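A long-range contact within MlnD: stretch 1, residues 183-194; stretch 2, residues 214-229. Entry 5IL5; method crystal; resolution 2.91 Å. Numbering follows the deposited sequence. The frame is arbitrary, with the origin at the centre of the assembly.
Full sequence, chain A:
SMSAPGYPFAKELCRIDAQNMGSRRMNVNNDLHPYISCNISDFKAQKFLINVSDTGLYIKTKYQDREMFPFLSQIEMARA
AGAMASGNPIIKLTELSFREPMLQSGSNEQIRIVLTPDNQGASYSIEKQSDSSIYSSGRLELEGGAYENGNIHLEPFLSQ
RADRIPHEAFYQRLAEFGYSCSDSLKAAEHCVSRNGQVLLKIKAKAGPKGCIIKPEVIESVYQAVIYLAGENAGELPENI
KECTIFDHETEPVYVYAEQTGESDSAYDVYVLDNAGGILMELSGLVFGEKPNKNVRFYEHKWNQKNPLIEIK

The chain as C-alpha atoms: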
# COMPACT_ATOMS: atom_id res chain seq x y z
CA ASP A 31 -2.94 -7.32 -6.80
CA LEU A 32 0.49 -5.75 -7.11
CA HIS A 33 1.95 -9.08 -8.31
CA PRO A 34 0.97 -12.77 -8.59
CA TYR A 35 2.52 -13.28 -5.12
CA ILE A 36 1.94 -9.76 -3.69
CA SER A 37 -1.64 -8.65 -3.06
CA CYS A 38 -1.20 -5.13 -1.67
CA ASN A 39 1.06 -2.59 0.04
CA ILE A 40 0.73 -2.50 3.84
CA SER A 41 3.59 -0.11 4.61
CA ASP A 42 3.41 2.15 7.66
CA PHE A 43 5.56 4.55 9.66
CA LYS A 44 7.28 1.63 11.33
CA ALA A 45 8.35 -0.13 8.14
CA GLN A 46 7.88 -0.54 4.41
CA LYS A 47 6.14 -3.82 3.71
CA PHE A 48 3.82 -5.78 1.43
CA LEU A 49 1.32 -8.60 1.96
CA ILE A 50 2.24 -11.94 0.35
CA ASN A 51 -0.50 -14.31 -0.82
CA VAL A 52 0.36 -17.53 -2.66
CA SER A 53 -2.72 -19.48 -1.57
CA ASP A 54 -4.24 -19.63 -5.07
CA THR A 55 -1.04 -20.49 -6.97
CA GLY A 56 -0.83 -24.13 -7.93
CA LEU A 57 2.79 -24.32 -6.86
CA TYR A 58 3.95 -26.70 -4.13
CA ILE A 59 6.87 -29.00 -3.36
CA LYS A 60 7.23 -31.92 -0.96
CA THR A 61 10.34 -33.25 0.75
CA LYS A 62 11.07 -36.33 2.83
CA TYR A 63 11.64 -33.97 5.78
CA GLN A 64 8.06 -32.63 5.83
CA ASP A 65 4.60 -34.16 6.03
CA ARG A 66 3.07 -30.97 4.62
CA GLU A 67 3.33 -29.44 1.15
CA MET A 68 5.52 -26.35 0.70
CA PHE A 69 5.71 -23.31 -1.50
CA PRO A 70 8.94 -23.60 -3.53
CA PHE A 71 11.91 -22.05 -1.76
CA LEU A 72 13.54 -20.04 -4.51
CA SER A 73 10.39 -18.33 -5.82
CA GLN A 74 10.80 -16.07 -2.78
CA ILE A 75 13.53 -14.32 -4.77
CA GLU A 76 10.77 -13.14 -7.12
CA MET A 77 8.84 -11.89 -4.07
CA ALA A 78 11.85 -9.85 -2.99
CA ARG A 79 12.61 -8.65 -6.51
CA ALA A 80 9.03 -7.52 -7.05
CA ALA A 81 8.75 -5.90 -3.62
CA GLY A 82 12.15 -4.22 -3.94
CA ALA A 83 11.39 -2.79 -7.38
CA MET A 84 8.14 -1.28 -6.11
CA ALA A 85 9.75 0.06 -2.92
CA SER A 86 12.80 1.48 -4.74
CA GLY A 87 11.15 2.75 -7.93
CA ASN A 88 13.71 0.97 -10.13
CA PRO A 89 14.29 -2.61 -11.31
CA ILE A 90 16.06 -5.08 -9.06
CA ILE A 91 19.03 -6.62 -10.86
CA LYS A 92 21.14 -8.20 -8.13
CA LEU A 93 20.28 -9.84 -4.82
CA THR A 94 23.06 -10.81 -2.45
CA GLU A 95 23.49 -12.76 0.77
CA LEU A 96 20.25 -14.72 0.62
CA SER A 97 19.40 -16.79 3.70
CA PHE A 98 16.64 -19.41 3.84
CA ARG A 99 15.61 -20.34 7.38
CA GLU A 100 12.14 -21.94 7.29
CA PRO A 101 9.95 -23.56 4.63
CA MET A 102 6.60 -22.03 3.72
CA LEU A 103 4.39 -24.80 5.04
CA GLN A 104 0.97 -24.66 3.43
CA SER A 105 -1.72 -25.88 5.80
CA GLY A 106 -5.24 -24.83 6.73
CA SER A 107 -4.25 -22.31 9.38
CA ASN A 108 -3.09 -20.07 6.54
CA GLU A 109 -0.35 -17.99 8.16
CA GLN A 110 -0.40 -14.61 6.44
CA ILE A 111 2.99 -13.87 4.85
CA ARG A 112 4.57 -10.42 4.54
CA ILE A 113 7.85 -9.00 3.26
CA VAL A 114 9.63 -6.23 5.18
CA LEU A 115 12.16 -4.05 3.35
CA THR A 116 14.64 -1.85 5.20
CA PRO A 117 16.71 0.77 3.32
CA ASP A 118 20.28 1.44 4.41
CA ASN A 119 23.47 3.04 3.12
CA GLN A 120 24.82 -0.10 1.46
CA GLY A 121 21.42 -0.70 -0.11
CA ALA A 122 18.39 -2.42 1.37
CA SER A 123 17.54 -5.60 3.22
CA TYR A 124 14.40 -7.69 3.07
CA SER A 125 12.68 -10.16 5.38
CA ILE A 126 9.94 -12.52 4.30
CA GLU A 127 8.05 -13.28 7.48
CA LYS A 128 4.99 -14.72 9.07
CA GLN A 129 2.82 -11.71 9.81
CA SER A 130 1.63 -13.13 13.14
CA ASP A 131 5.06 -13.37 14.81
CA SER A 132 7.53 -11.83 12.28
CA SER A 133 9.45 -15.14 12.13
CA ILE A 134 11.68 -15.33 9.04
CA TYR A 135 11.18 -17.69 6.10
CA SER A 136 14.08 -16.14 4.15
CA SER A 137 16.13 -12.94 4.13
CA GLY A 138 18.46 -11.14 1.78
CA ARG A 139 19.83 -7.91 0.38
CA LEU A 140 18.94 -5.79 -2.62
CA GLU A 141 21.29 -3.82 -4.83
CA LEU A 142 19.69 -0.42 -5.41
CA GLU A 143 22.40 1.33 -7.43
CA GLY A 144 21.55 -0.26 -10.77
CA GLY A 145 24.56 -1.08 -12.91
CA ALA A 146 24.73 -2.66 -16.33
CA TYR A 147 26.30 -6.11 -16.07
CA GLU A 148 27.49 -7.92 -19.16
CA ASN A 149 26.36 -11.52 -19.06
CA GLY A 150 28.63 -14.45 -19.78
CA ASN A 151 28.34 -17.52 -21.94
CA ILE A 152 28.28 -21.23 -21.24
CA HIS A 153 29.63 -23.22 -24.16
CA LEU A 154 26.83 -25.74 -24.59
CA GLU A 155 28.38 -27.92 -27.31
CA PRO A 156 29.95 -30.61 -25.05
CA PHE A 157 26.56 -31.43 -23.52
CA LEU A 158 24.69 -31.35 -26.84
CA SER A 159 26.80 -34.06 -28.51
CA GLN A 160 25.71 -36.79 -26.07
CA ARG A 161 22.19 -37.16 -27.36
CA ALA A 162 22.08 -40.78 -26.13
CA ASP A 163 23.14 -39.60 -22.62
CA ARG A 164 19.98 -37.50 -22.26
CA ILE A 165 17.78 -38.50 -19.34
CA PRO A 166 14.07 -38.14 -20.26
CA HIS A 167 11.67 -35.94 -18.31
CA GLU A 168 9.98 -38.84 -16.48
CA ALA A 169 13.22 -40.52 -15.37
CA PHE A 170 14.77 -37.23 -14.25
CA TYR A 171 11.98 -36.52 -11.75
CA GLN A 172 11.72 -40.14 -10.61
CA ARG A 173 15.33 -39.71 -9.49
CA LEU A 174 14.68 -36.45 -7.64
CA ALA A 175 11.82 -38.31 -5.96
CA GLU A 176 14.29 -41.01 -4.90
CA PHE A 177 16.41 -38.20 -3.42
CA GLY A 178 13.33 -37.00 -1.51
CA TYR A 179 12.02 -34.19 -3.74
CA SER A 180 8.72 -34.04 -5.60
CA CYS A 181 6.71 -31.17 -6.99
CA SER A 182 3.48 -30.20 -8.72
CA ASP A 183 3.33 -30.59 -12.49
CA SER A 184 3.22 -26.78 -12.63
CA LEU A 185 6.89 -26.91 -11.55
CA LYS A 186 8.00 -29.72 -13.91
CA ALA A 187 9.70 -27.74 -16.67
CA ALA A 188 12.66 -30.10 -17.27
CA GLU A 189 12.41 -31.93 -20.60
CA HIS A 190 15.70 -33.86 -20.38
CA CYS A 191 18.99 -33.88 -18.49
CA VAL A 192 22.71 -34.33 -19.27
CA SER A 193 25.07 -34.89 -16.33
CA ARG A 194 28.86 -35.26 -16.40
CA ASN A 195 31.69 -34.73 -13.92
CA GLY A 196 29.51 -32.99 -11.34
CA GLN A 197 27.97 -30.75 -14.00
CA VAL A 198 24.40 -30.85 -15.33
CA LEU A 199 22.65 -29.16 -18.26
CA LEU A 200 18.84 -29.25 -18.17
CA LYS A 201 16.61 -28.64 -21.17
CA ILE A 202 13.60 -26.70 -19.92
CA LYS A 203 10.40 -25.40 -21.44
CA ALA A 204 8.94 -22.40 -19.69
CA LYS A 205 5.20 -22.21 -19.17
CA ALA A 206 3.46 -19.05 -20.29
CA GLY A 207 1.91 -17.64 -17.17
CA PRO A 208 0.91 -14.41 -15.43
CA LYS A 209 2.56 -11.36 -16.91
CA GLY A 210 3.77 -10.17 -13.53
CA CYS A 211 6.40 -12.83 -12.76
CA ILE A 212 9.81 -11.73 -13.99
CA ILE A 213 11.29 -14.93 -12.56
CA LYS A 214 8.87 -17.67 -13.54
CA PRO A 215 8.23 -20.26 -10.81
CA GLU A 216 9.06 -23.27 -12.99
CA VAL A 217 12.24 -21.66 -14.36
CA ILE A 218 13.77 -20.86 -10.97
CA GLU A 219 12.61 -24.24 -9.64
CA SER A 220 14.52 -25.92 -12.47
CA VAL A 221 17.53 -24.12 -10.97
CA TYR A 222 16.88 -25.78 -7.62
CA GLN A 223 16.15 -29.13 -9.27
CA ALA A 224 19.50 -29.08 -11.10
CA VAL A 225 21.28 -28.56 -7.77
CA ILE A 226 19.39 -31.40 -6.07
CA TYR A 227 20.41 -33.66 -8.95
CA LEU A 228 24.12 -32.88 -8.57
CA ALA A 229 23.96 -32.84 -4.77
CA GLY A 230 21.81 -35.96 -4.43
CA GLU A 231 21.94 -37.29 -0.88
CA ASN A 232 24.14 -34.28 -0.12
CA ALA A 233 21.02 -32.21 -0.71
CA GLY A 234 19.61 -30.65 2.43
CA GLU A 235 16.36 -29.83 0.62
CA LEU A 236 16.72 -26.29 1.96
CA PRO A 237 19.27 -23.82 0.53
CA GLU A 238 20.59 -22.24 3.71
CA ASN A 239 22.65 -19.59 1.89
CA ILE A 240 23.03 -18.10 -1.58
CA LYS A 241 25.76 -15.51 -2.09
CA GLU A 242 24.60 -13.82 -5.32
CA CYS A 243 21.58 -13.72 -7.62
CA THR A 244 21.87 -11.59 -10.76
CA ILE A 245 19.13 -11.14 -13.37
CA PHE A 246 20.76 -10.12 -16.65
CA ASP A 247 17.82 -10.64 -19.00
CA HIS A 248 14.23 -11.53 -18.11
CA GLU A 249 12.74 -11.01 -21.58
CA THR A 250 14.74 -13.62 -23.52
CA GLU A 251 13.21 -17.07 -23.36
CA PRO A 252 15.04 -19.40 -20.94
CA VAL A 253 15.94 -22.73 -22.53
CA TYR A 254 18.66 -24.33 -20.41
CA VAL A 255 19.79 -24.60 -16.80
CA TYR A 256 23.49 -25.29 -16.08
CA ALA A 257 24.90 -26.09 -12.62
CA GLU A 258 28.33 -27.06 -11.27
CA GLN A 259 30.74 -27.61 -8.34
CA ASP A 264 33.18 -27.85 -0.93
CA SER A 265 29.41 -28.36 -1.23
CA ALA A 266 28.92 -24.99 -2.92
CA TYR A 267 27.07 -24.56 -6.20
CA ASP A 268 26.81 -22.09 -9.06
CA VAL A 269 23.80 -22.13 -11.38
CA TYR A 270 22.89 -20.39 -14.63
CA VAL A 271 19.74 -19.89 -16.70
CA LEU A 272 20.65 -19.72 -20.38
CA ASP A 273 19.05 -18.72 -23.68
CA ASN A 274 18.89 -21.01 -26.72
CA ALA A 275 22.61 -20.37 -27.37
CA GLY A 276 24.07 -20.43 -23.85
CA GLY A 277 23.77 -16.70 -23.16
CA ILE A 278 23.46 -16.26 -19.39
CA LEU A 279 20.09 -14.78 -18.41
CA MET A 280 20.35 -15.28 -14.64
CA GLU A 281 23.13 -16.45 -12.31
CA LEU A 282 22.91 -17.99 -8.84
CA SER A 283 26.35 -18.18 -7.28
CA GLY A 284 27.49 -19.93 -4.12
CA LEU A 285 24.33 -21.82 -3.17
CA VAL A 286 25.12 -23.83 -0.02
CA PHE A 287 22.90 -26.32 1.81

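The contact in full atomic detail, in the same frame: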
# COMPACT_ATOMS: atom_id res chain seq x y z
N ASP A 183 3.03 -30.62 -11.06
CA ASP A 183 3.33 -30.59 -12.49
C ASP A 183 3.57 -29.16 -12.97
O ASP A 183 4.29 -28.95 -13.96
CB ASP A 183 2.19 -31.20 -13.30
CG ASP A 183 2.00 -32.67 -13.03
OD1 ASP A 183 2.88 -33.28 -12.38
OD2 ASP A 183 0.96 -33.21 -13.47
N SER A 184 2.99 -28.18 -12.29
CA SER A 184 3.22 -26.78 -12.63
C SER A 184 4.67 -26.37 -12.42
O SER A 184 5.05 -25.29 -12.89
CB SER A 184 2.32 -25.89 -11.78
OG SER A 184 2.57 -26.11 -10.41
N LEU A 185 5.48 -27.19 -11.75
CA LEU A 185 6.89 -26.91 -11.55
C LEU A 185 7.79 -27.92 -12.26
O LEU A 185 8.99 -27.98 -11.98
CB LEU A 185 7.21 -26.88 -10.06
CG LEU A 185 6.67 -25.67 -9.31
CD1 LEU A 185 6.60 -25.95 -7.82
CD2 LEU A 185 7.55 -24.47 -9.58
N LYS A 186 7.24 -28.71 -13.17
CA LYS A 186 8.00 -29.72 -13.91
C LYS A 186 8.27 -29.19 -15.32
O LYS A 186 7.58 -29.50 -16.28
CB LYS A 186 7.24 -31.04 -13.94
CG LYS A 186 7.28 -31.77 -12.61
CD LYS A 186 6.80 -33.20 -12.76
CE LYS A 186 6.47 -33.80 -11.42
NZ LYS A 186 6.46 -35.29 -11.48
N ALA A 187 9.31 -28.35 -15.41
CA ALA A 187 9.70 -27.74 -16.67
C ALA A 187 10.85 -28.47 -17.36
O ALA A 187 11.13 -28.18 -18.53
CB ALA A 187 10.09 -26.28 -16.44
N ALA A 188 11.54 -29.38 -16.68
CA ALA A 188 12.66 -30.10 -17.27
C ALA A 188 12.17 -31.09 -18.32
O ALA A 188 11.32 -31.94 -18.03
CB ALA A 188 13.45 -30.81 -16.18
N GLU A 189 12.71 -30.98 -19.54
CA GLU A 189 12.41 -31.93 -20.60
C GLU A 189 13.41 -33.08 -20.64
O GLU A 189 13.01 -34.23 -20.82
CB GLU A 189 12.37 -31.23 -21.97
CG GLU A 189 11.15 -30.33 -22.19
CD GLU A 189 10.88 -30.08 -23.66
OE1 GLU A 189 11.80 -30.27 -24.47
OE2 GLU A 189 9.73 -29.69 -23.99
N HIS A 190 14.70 -32.80 -20.48
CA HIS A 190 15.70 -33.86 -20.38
C HIS A 190 16.96 -33.29 -19.73
O HIS A 190 17.11 -32.08 -19.57
CB HIS A 190 16.01 -34.48 -21.75
CG HIS A 190 16.53 -33.51 -22.76
ND1 HIS A 190 17.83 -33.07 -22.76
CD2 HIS A 190 15.92 -32.91 -23.81
CE1 HIS A 190 18.00 -32.23 -23.77
NE2 HIS A 190 16.86 -32.12 -24.42
N CYS A 191 17.86 -34.20 -19.35
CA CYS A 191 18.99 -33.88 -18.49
C CYS A 191 20.27 -34.55 -19.00
O CYS A 191 20.24 -35.73 -19.37
CB CYS A 191 18.68 -34.33 -17.05
SG CYS A 191 20.03 -34.31 -15.87
N VAL A 192 21.37 -33.81 -18.99
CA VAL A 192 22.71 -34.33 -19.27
C VAL A 192 23.61 -34.00 -18.09
O VAL A 192 23.72 -32.84 -17.69
CB VAL A 192 23.32 -33.73 -20.56
CG1 VAL A 192 24.70 -34.33 -20.83
CG2 VAL A 192 22.42 -33.99 -21.75
N SER A 193 24.27 -35.02 -17.55
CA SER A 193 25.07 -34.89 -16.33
C SER A 193 26.44 -35.52 -16.53
O SER A 193 26.52 -36.70 -16.88
CB SER A 193 24.35 -35.53 -15.15
OG SER A 193 25.07 -35.33 -13.94
N ARG A 194 27.50 -34.75 -16.31
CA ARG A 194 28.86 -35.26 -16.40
C ARG A 194 29.78 -34.53 -15.44
O ARG A 194 29.79 -33.30 -15.42
CB ARG A 194 29.41 -35.09 -17.81
CG ARG A 194 28.39 -35.15 -18.95
CD ARG A 194 29.11 -35.00 -20.28
NE ARG A 194 30.05 -33.88 -20.21
CZ ARG A 194 30.85 -33.51 -21.19
NH1 ARG A 194 30.87 -34.15 -22.35
NH2 ARG A 194 31.65 -32.47 -21.00
N LYS A 214 9.98 -16.74 -13.52
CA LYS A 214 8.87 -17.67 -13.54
C LYS A 214 9.09 -18.78 -12.52
O LYS A 214 10.22 -19.22 -12.32
CB LYS A 214 8.65 -18.28 -14.92
CG LYS A 214 8.11 -17.32 -15.94
CD LYS A 214 7.73 -18.06 -17.21
CE LYS A 214 7.18 -17.12 -18.25
NZ LYS A 214 6.96 -17.79 -19.56
N PRO A 215 8.03 -19.25 -11.86
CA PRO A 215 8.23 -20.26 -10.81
C PRO A 215 8.90 -21.53 -11.32
O PRO A 215 9.80 -22.05 -10.66
CB PRO A 215 6.81 -20.51 -10.29
CG PRO A 215 5.92 -20.10 -11.40
CD PRO A 215 6.60 -18.93 -12.03
N GLU A 216 8.49 -22.03 -12.49
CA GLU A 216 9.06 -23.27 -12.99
C GLU A 216 10.50 -23.09 -13.45
O GLU A 216 11.30 -24.03 -13.35
CB GLU A 216 8.20 -23.86 -14.11
CG GLU A 216 8.27 -23.18 -15.47
CD GLU A 216 7.46 -21.91 -15.55
OE1 GLU A 216 6.79 -21.56 -14.55
OE2 GLU A 216 7.46 -21.28 -16.62
N VAL A 217 10.86 -21.90 -13.94
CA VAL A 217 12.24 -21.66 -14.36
C VAL A 217 13.18 -21.69 -13.16
O VAL A 217 14.18 -22.41 -13.15
CB VAL A 217 12.35 -20.34 -15.14
CG1 VAL A 217 13.80 -20.05 -15.50
CG2 VAL A 217 11.52 -20.41 -16.40
N ILE A 218 12.88 -20.89 -12.13
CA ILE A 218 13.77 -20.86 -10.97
C ILE A 218 13.72 -22.16 -10.19
O ILE A 218 14.67 -22.49 -9.48
CB ILE A 218 13.43 -19.64 -10.08
CG1 ILE A 218 14.51 -19.43 -9.01
CG2 ILE A 218 12.07 -19.79 -9.41
CD1 ILE A 218 15.85 -18.95 -9.54
N GLU A 219 12.63 -22.93 -10.29
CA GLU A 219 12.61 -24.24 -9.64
C GLU A 219 13.45 -25.26 -10.40
O GLU A 219 14.01 -26.17 -9.79
CB GLU A 219 11.17 -24.74 -9.49
CG GLU A 219 11.04 -25.94 -8.58
CD GLU A 219 11.50 -25.67 -7.16
OE1 GLU A 219 11.50 -24.49 -6.74
OE2 GLU A 219 11.88 -26.63 -6.48
N SER A 220 13.54 -25.13 -11.73
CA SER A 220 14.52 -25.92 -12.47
C SER A 220 15.92 -25.68 -11.93
O SER A 220 16.73 -26.62 -11.85
CB SER A 220 14.46 -25.58 -13.95
OG SER A 220 13.25 -26.04 -14.53
N VAL A 221 16.23 -24.44 -11.57
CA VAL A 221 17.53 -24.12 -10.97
C VAL A 221 17.75 -24.96 -9.73
O VAL A 221 18.79 -25.60 -9.57
CB VAL A 221 17.61 -22.61 -10.67
CG1 VAL A 221 18.75 -22.29 -9.69
CG2 VAL A 221 17.72 -21.82 -11.97
N TYR A 222 16.76 -24.99 -8.84
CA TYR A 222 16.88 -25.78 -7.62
C TYR A 222 16.96 -27.26 -7.95
O TYR A 222 17.75 -28.00 -7.35
CB TYR A 222 15.72 -25.46 -6.68
CG TYR A 222 15.86 -26.06 -5.30
CD1 TYR A 222 16.90 -25.67 -4.48
CD2 TYR A 222 14.93 -26.96 -4.80
CE1 TYR A 222 17.04 -26.19 -3.22
CE2 TYR A 222 15.06 -27.47 -3.52
CZ TYR A 222 16.12 -27.09 -2.74
OH TYR A 222 16.23 -27.61 -1.47
N GLN A 223 16.15 -27.72 -8.90
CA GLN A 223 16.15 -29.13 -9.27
C GLN A 223 17.52 -29.58 -9.77
O GLN A 223 18.00 -30.66 -9.41
CB GLN A 223 15.07 -29.40 -10.31
CG GLN A 223 13.65 -29.46 -9.74
CD GLN A 223 12.57 -29.33 -10.80
OE1 GLN A 223 12.81 -29.59 -11.97
NE2 GLN A 223 11.38 -28.94 -10.39
N ALA A 224 18.16 -28.76 -10.61
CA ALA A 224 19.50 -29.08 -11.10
C ALA A 224 20.47 -29.30 -9.94
O ALA A 224 21.28 -30.23 -9.96
CB ALA A 224 20.00 -27.96 -12.01
N VAL A 225 20.40 -28.44 -8.92
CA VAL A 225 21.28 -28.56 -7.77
C VAL A 225 21.00 -29.85 -7.01
O VAL A 225 21.93 -30.56 -6.61
CB VAL A 225 21.13 -27.33 -6.86
CG1 VAL A 225 22.02 -27.44 -5.63
CG2 VAL A 225 21.45 -26.06 -7.65
N ILE A 226 19.73 -30.18 -6.80
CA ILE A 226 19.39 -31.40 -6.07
C ILE A 226 19.92 -32.61 -6.82
O ILE A 226 20.30 -33.62 -6.21
CB ILE A 226 17.87 -31.51 -5.90
CG1 ILE A 226 17.28 -30.34 -5.12
CG2 ILE A 226 17.50 -32.80 -5.18
CD1 ILE A 226 15.81 -30.22 -5.36
N TYR A 227 19.95 -32.53 -8.15
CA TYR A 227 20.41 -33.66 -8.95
C TYR A 227 21.91 -33.87 -8.78
O TYR A 227 22.37 -35.01 -8.62
CB TYR A 227 20.04 -33.43 -10.41
CG TYR A 227 20.19 -34.67 -11.25
CD1 TYR A 227 19.14 -35.57 -11.39
CD2 TYR A 227 21.40 -34.96 -11.87
CE1 TYR A 227 19.29 -36.71 -12.14
CE2 TYR A 227 21.55 -36.10 -12.63
CZ TYR A 227 20.49 -36.97 -12.76
OH TYR A 227 20.65 -38.11 -13.51
N LEU A 228 22.68 -32.79 -8.83
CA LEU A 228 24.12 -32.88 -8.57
C LEU A 228 24.39 -33.25 -7.12
O LEU A 228 25.22 -34.12 -6.85
CB LEU A 228 24.81 -31.57 -8.89
CG LEU A 228 25.00 -31.19 -10.36
CD1 LEU A 228 25.92 -29.98 -10.41
CD2 LEU A 228 25.51 -32.34 -11.23
N ALA A 229 23.69 -32.62 -6.19
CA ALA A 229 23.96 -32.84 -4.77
C ALA A 229 23.48 -34.21 -4.32
O ALA A 229 24.16 -34.89 -3.54
CB ALA A 229 23.31 -31.73 -3.95

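How do the two backbones lie against each other? Stretch 2 is a helix, 215-229, with K214 at its N-cap position, and it runs broadly the same way as the strand of stretch 1, their axes 40° apart and 10.5 Å at closest approach. The segment before the strand comes nearer: the CA atoms of L185 and E216 are 4.5 Å apart, whereas those of C191 and A224 are 8.8 Å apart. The wider spacing leaves room for side chains.

What meets the start of the helix? L185 does, and it is the residue of stretch 1 most covered by the contact. L185 CD2 lies 3.5 Å from P215 O and 4.1 Å from P215 CB. Beside it, A187 CB sits 3.7 Å from E216 CG, touching the methylene portion of an acidic side chain rather than its charge. L185 CD2 also lies 3.6 Å from E219 CB, so its apolar tip packs against P215 CB and E219 CB as well as lying against the carbonyl oxygen of P215.

What do the polar groups in the middle of the helix do? S220 OG donates to E216 O at 3.0 Å, one turn back, so its proton is engaged within the helix while A187 CB packs 3.7 Å from S220 OG. The one hydrogen bond between the stretches follows: Q223 NE2 donates to L185 O at 3.0 Å, with an N-H...O angle of 158°. This near-straight bond ties a buried side-chain amide to a backbone carbonyl.

How does the contact finish? Y227 reaches the strand, where C191 and S193, alternate residues, both point toward the helix while V192 between them points away. C191 SG lies over one ring face, 4.0 Å from Y227 CE2, a sulfur-aromatic contact that suits a polarizable sulfur. S193 CB approaches Y227 CE2 to 3.8 Å, and L228 CD2 comes within 4.1 Å of S193 OG.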